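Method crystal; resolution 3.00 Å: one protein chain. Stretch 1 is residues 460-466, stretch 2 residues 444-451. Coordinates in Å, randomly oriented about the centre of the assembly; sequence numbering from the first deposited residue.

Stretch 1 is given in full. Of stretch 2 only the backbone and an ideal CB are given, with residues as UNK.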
# COMPACT_ATOMS: atom_id res chain seq x y z
N ALA A 460 5.67 -3.48 14.39
CA ALA A 460 5.11 -4.44 13.45
C ALA A 460 5.62 -5.84 13.76
O ALA A 460 4.89 -6.82 13.65
CB ALA A 460 5.47 -4.05 12.03
N ALA A 461 6.89 -5.93 14.17
CA ALA A 461 7.51 -7.20 14.49
C ALA A 461 6.76 -7.89 15.62
O ALA A 461 6.37 -9.07 15.51
CB ALA A 461 8.95 -6.99 14.88
N ARG A 462 6.55 -7.16 16.70
CA ARG A 462 5.84 -7.69 17.86
C ARG A 462 4.46 -8.18 17.41
O ARG A 462 4.03 -9.28 17.76
CB ARG A 462 5.70 -6.60 18.93
CG ARG A 462 5.98 -7.08 20.35
CD ARG A 462 5.70 -5.98 21.37
NE ARG A 462 6.33 -4.71 21.01
CZ ARG A 462 7.64 -4.48 21.04
NH1 ARG A 462 8.48 -5.44 21.43
NH2 ARG A 462 8.12 -3.29 20.69
N ASN A 463 3.79 -7.34 16.62
CA ASN A 463 2.47 -7.63 16.08
C ASN A 463 2.45 -8.93 15.29
O ASN A 463 1.63 -9.82 15.54
CB ASN A 463 2.00 -6.48 15.18
CG ASN A 463 0.61 -6.71 14.61
OD1 ASN A 463 -0.37 -6.71 15.35
ND2 ASN A 463 0.53 -6.92 13.30
N ALA A 464 3.34 -9.04 14.31
CA ALA A 464 3.40 -10.25 13.50
C ALA A 464 3.63 -11.45 14.42
O ALA A 464 2.84 -12.40 14.40
CB ALA A 464 4.53 -10.15 12.48
N LEU A 465 4.69 -11.40 15.23
CA LEU A 465 4.98 -12.50 16.15
C LEU A 465 3.75 -12.93 16.94
O LEU A 465 3.40 -14.11 16.95
CB LEU A 465 6.12 -12.11 17.09
CG LEU A 465 7.51 -12.30 16.50
CD1 LEU A 465 8.54 -11.58 17.33
CD2 LEU A 465 7.84 -13.78 16.43
N GLU A 466 3.10 -11.97 17.59
CA GLU A 466 1.89 -12.26 18.37
C GLU A 466 0.86 -13.01 17.54
O GLU A 466 0.42 -14.09 17.92
CB GLU A 466 1.25 -10.96 18.91
CG GLU A 466 1.65 -10.57 20.34
CD GLU A 466 1.27 -11.63 21.38
OE1 GLU A 466 2.08 -12.55 21.63
OE2 GLU A 466 0.15 -11.56 21.93
N UNK A 444 15.87 -20.40 14.81
CA UNK A 444 15.15 -19.61 15.79
C UNK A 444 14.92 -18.22 15.22
O UNK A 444 15.65 -17.76 14.34
CB UNK A 444 15.91 -19.54 17.12
N UNK A 445 13.89 -17.54 15.71
CA UNK A 445 13.60 -16.21 15.22
C UNK A 445 13.47 -15.22 16.39
O UNK A 445 12.90 -15.54 17.43
CB UNK A 445 12.32 -16.22 14.38
N UNK A 446 14.05 -14.03 16.23
CA UNK A 446 13.98 -13.01 17.26
C UNK A 446 13.19 -11.83 16.74
O UNK A 446 13.10 -11.62 15.54
CB UNK A 446 15.38 -12.58 17.70
N UNK A 447 12.62 -11.05 17.66
CA UNK A 447 11.83 -9.89 17.27
C UNK A 447 12.58 -8.96 16.31
O UNK A 447 11.96 -8.29 15.49
CB UNK A 447 11.41 -9.11 18.52
N UNK A 448 13.90 -8.93 16.42
CA UNK A 448 14.69 -8.08 15.53
C UNK A 448 14.70 -8.65 14.12
O UNK A 448 14.60 -7.91 13.15
CB UNK A 448 16.12 -7.93 16.05
N UNK A 449 14.84 -9.97 14.01
CA UNK A 449 14.88 -10.64 12.71
C UNK A 449 13.57 -10.55 11.98
O UNK A 449 13.52 -10.41 10.75
CB UNK A 449 15.27 -12.11 12.88
N UNK A 450 12.49 -10.68 12.74
CA UNK A 450 11.16 -10.60 12.19
C UNK A 450 10.98 -9.19 11.64
O UNK A 450 10.36 -9.00 10.60
CB UNK A 450 10.10 -10.94 13.24
N UNK A 451 11.54 -8.21 12.35
CA UNK A 451 11.45 -6.81 11.96
C UNK A 451 12.18 -6.54 10.66
O UNK A 451 11.60 -6.02 9.70
CB UNK A 451 12.01 -5.91 13.07

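Position 444 has extended backbone angles (-125/156), and its ideal CB has nothing of stretch 1 within 5.5 Å, so almost any side chain would do. The deposited residue is F444, which makes no contact with stretch 1.

At 445 the backbone is again extended (-128/137), but CA-to-CB points toward stretch 1. No atom of stretch 1 lies within 5.5 Å of the ideal CB, so a branched or longer apolar side chain would be needed to reach the leucine methyls of L465. I445 fits: its CG2 lies 4.1 Å from L465 CD2, although the end of the side chain leads away.

Position 446 points away from stretch 1. It immediately precedes a helix and has phi/psi of -115/156, so Ser, Thr, Asp or Asn would suit it as an acceptor for a free backbone NH. T446 is that cap: the N of 448 donates to T446 OG1 at 3.1 Å, with an N-H...acceptor angle of 162°.

Position 447 opens the helix at -52/-30. Its CA-to-CB bond runs sideways, yet the ideal CB is 4.0 Å from L465 CD1 and 4.9 Å from A461 CB, with the arm of R462 further out. A medium or long apolar chain, such as Ile, Leu or Met, would suit this setting. I447, with chi1 and chi2 both t, brings CG1 to 3.7 Å from A461 CB and CD1 to 3.3 Å from R462 NH1. The backbone packs closely too, with I447 O 3.3 Å from A461 CB.

Position 448 points away and has no stretch 1 atom near its ideal CB, so stretch 1 sets no preference there; a polar or charged residue is as suitable as any. D448 makes no side-chain contact here.

Position 449 runs sideways with the same empty surroundings, so the visible atoms do not discriminate. V449 makes no contact with stretch 1.

Position 450 points toward stretch 1, and its ideal CB is 4.4 Å from both L465 CG and A461 CB. A compact apolar side chain, Val, Ile or perhaps Ala, would suit. V450 (chi1 t) places CG2 3.9 Å from L465 CG, while CG1 lies 4.2 Å from both A461 CB and A464 CB.

At 451 the bond is sideways, but the ideal CB is already near A461 CB, and its CA is 4.7 Å from A461 CA. Such proximity favours Gly, Ala or Ser. A451 CB meets A461 CB at 3.7 Å. No hydrogen bond joins the stretches, whose helices cross at 102°.

Stretch 2, residues 444-451: FITIDVVA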
# COMPACT_ATOMS: atom_id res chain seq x y z
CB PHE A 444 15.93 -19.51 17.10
CG PHE A 444 17.19 -18.70 17.00
CD1 PHE A 444 18.33 -19.25 16.42
CD2 PHE A 444 17.22 -17.38 17.43
CE1 PHE A 444 19.50 -18.50 16.26
CE2 PHE A 444 18.38 -16.61 17.27
CZ PHE A 444 19.52 -17.17 16.69
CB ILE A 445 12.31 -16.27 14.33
CG1 ILE A 445 12.42 -15.22 13.24
CG2 ILE A 445 11.05 -16.06 15.12
CD1 ILE A 445 13.57 -15.49 12.29
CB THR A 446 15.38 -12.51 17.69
OG1 THR A 446 15.29 -11.14 18.11
CG2 THR A 446 16.36 -12.60 16.55
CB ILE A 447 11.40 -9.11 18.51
CG1 ILE A 447 10.33 -8.09 18.13
CG2 ILE A 447 12.59 -8.42 19.12
CD1 ILE A 447 9.39 -7.79 19.26
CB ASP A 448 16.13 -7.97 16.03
CG ASP A 448 16.32 -6.85 17.04
OD1 ASP A 448 17.47 -6.60 17.45
OD2 ASP A 448 15.31 -6.21 17.43
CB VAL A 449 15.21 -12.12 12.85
CG1 VAL A 449 15.18 -12.77 11.48
CG2 VAL A 449 16.55 -12.27 13.49
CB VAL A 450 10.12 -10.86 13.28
CG1 VAL A 450 8.74 -10.64 12.72
CG2 VAL A 450 10.28 -12.27 13.82
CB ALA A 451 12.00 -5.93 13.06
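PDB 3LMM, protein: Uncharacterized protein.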